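Local coordinates for protein superoxide dismutase [FE] (Sulfolobus solfataricus, PDB 1WB7) that disproportionates toxic superoxide radicals into hydrogen peroxide and molecular oxygen, using one iron ion in each subunit of a homotetramer, at residues A[135-140]-A[163-168]. The protein carries 1 engineered substitution. Numbering follows the deposited sequence.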
ATOM      1  N   TRP A 135      10.249   5.818   5.756  1.00 13.22           N
ATOM      2  CA  TRP A 135      11.499   5.635   6.481  1.00 12.35           C
ATOM      3  C   TRP A 135      12.512   4.816   5.695  1.00 11.99           C
ATOM      4  O   TRP A 135      12.172   4.120   4.735  1.00 11.85           O
ATOM      5  CB  TRP A 135      11.259   4.880   7.797  1.00 10.59           C
ATOM      6  CG  TRP A 135      10.204   5.440   8.678  1.00  9.94           C
ATOM      7  CD1 TRP A 135       8.857   5.415   8.467  1.00  9.31           C
ATOM      8  CD2 TRP A 135      10.406   6.140   9.912  1.00  9.86           C
ATOM      9  NE1 TRP A 135       8.205   6.062   9.491  1.00 11.20           N
ATOM     10  CE2 TRP A 135       9.133   6.518  10.392  1.00  9.94           C
ATOM     11  CE3 TRP A 135      11.541   6.486  10.658  1.00  9.64           C
ATOM     12  CZ2 TRP A 135       8.960   7.229  11.587  1.00  8.60           C
ATOM     13  CZ3 TRP A 135      11.371   7.195  11.849  1.00  8.58           C
ATOM     14  CH2 TRP A 135      10.087   7.558  12.299  1.00 10.78           C
ATOM     15  N   ALA A 136      13.761   4.898   6.135  1.00 11.55           N
ATOM     16  CA  ALA A 136      14.846   4.121   5.556  1.00 11.42           C
ATOM     17  C   ALA A 136      15.463   3.458   6.780  1.00 11.34           C
ATOM     18  O   ALA A 136      15.772   4.131   7.767  1.00 11.35           O
ATOM     19  CB  ALA A 136      15.853   5.025   4.869  1.00 10.21           C
ATOM     20  N   VAL A 137      15.613   2.140   6.744  1.00 11.16           N
ATOM     21  CA  VAL A 137      16.190   1.444   7.882  1.00 10.87           C
ATOM     22  C   VAL A 137      17.217   0.404   7.478  1.00 10.94           C
ATOM     23  O   VAL A 137      17.261  -0.052   6.337  1.00 10.77           O
ATOM     24  CB  VAL A 137      15.111   0.695   8.719  1.00  9.40           C
ATOM     25  CG1 VAL A 137      14.054   1.664   9.229  1.00 10.55           C
ATOM     26  CG2 VAL A 137      14.472  -0.401   7.883  1.00  7.18           C
ATOM     27  N   LEU A 138      18.051   0.042   8.442  1.00 11.21           N
ATOM     28  CA  LEU A 138      19.040  -0.998   8.245  1.00 11.40           C
ATOM     29  C   LEU A 138      18.634  -2.054   9.256  1.00 11.50           C
ATOM     30  O   LEU A 138      18.628  -1.807  10.470  1.00 11.76           O
ATOM     31  CB  LEU A 138      20.455  -0.510   8.553  1.00 10.54           C
ATOM     32  CG  LEU A 138      21.482  -1.628   8.341  1.00 13.32           C
ATOM     33  CD1 LEU A 138      21.471  -2.033   6.870  1.00 11.78           C
ATOM     34  CD2 LEU A 138      22.873  -1.163   8.760  1.00  9.70           C
ATOM     35  N   TYR A 139      18.253  -3.218   8.751  1.00 11.31           N
ATOM     36  CA  TYR A 139      17.850  -4.322   9.602  1.00 11.15           C
ATOM     37  C   TYR A 139      19.029  -5.238   9.835  1.00 11.22           C
ATOM     38  O   TYR A 139      19.999  -5.240   9.076  1.00 11.32           O
ATOM     39  CB  TYR A 139      16.805  -5.207   8.921  1.00  8.72           C
ATOM     40  CG  TYR A 139      15.383  -4.723   8.908  1.00  9.44           C
ATOM     41  CD1 TYR A 139      14.655  -4.606  10.088  1.00  7.62           C
ATOM     42  CD2 TYR A 139      14.736  -4.464   7.703  1.00  6.98           C
ATOM     43  CE1 TYR A 139      13.314  -4.251  10.067  1.00  7.71           C
ATOM     44  CE2 TYR A 139      13.392  -4.107   7.671  1.00  9.22           C
ATOM     45  CZ  TYR A 139      12.689  -4.005   8.855  1.00  7.58           C
ATOM     46  OH  TYR A 139      11.354  -3.683   8.822  1.00  8.87           O
ATOM     47  N   TYR A 140      18.932  -6.016  10.902  1.00 11.10           N
ATOM     48  CA  TYR A 140      19.908  -7.041  11.140  1.00 10.87           C
ATOM     49  C   TYR A 140      18.999  -8.257  11.059  1.00 10.73           C
ATOM     50  O   TYR A 140      18.190  -8.491  11.954  1.00 10.43           O
ATOM     51  CB  TYR A 140      20.549  -6.995  12.527  1.00 10.26           C
ATOM     52  CG  TYR A 140      21.415  -8.222  12.718  1.00 11.48           C
ATOM     53  CD1 TYR A 140      22.469  -8.490  11.841  1.00 12.46           C
ATOM     54  CD2 TYR A 140      21.123  -9.167  13.699  1.00 11.92           C
ATOM     55  CE1 TYR A 140      23.206  -9.674  11.926  1.00 12.12           C
ATOM     56  CE2 TYR A 140      21.859 -10.357  13.797  1.00 12.06           C
ATOM     57  CZ  TYR A 140      22.892 -10.602  12.905  1.00 13.00           C
ATOM     58  OH  TYR A 140      23.587 -11.792  12.960  1.00 15.20           O
ATOM     59  N   ILE A 163      12.394  -9.028  12.625  1.00 13.35           N
ATOM     60  CA  ILE A 163      13.789  -8.649  12.829  1.00 12.81           C
ATOM     61  C   ILE A 163      13.999  -7.223  13.336  1.00 12.67           C
ATOM     62  O   ILE A 163      13.195  -6.327  13.075  1.00 12.48           O
ATOM     63  CB  ILE A 163      14.643  -8.892  11.557  1.00 11.52           C
ATOM     64  CG1 ILE A 163      14.089  -8.104  10.376  1.00  9.86           C
ATOM     65  CG2 ILE A 163      14.663 -10.379  11.234  1.00  7.60           C
ATOM     66  CD1 ILE A 163      14.853  -8.354   9.104  1.00  5.60           C
ATOM     67  N   PRO A 164      15.097  -7.002  14.078  1.00 12.47           N
ATOM     68  CA  PRO A 164      15.463  -5.709  14.660  1.00 12.37           C
ATOM     69  C   PRO A 164      16.009  -4.642  13.718  1.00 12.33           C
ATOM     70  O   PRO A 164      16.737  -4.930  12.765  1.00 12.09           O
ATOM     71  CB  PRO A 164      16.479  -6.099  15.730  1.00 12.05           C
ATOM     72  CG  PRO A 164      17.192  -7.243  15.089  1.00 12.61           C
ATOM     73  CD  PRO A 164      16.041  -8.052  14.516  1.00 13.84           C
ATOM     74  N   ILE A 165      15.643  -3.402  14.018  1.00 12.47           N
ATOM     75  CA  ILE A 165      16.081  -2.233  13.268  1.00 12.57           C
ATOM     76  C   ILE A 165      17.332  -1.724  13.973  1.00 12.97           C
ATOM     77  O   ILE A 165      17.327  -1.493  15.190  1.00 12.96           O
ATOM     78  CB  ILE A 165      14.982  -1.140  13.280  1.00 11.67           C
ATOM     79  CG1 ILE A 165      13.807  -1.599  12.407  1.00  9.17           C
ATOM     80  CG2 ILE A 165      15.550   0.202  12.821  1.00  6.34           C
ATOM     81  CD1 ILE A 165      12.534  -0.809  12.616  1.00  8.71           C
ATOM     82  N   ILE A 166      18.411  -1.561  13.213  1.00 13.20           N
ATOM     83  CA  ILE A 166      19.675  -1.100  13.774  1.00 13.29           C
ATOM     84  C   ILE A 166      19.890   0.367  13.471  1.00 13.27           C
ATOM     85  O   ILE A 166      20.367   1.131  14.312  1.00 13.50           O
ATOM     86  CB  ILE A 166      20.844  -1.910  13.193  1.00 14.28           C
ATOM     87  CG1 ILE A 166      20.616  -3.392  13.476  1.00 12.49           C
ATOM     88  CG2 ILE A 166      22.164  -1.432  13.783  1.00 14.57           C
ATOM     89  CD1 ILE A 166      20.479  -3.711  14.955  1.00 14.79           C
ATOM     90  N   LEU A 167      19.524   0.750  12.256  1.00 13.16           N
ATOM     91  CA  LEU A 167      19.652   2.121  11.787  1.00 13.07           C
ATOM     92  C   LEU A 167      18.267   2.552  11.312  1.00 12.82           C
ATOM     93  O   LEU A 167      17.590   1.799  10.620  1.00 12.67           O
ATOM     94  CB  LEU A 167      20.621   2.176  10.604  1.00 11.94           C
ATOM     95  CG  LEU A 167      21.847   3.083  10.604  1.00 17.35           C
ATOM     96  CD1 LEU A 167      22.304   3.258   9.155  1.00 18.19           C
ATOM     97  CD2 LEU A 167      21.534   4.433  11.225  1.00 18.81           C
ATOM     98  N   ILE A 168      17.836   3.750  11.681  1.00 12.88           N
ATOM     99  CA  ILE A 168      16.535   4.213  11.234  1.00 12.82           C
ATOM    100  C   ILE A 168      16.544   5.697  10.910  1.00 12.90           C
ATOM    101  O   ILE A 168      16.997   6.523  11.707  1.00 12.57           O
ATOM    102  CB  ILE A 168      15.426   3.898  12.276  1.00 12.45           C
ATOM    103  CG1 ILE A 168      14.081   4.422  11.761  1.00 14.86           C
ATOM    104  CG2 ILE A 168      15.774   4.498  13.632  1.00 11.22           C
ATOM    105  CD1 ILE A 168      12.871   3.807  12.455  1.00 16.18           C
TER
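Leu138 and Leu167 meet through their backbones first: Leu138 N donates to Leu167 O at 2.8 Å. In return Leu138 O takes two donors, Ile166 N at 2.8 Å, nearly in line with the carbonyl, and Leu167 N at 3.2 Å, on a lone pair. Two consecutive residues thus face one, a classic beta bulge, and beyond it Tyr140 N bonds to Pro164 O. The bulge sits where the last strand pairs with the central one in the three-stranded antiparallel sheet of the iron/manganese superoxide dismutase C-terminal domain; that last strand runs on to the iron ligand Asp170.

Apolar contacts follow on both faces. On one, Leu138 CB presses on Leu167 CB at a tight 3.4 Å, and Trp197 of helix 197-205 packs on Leu167. On the other, the side chains of Ile163 and Tyr139 cross at about a right angle, Ile163 CD1 lying over one face of the ring and CG1 4.0 Å from its centroid in an off-centre CH-pi contact. Ile165 CG1 reaches Tyr139 CE1 at 3.6 Å, while the phenol OH bonds to Ile160 N. An alanine in place of Tyr139 would probably open a gap beside Ile163 and Ile165 and leave Ile160 N without its acceptor. Further along, Ile168 holds CG1 anti to its backbone N (chi1 179°), alongside Val137 CG1 and 3.5 Å from CE3 of Trp135, whose indole also meets the iron ligand His84 edge-to-face.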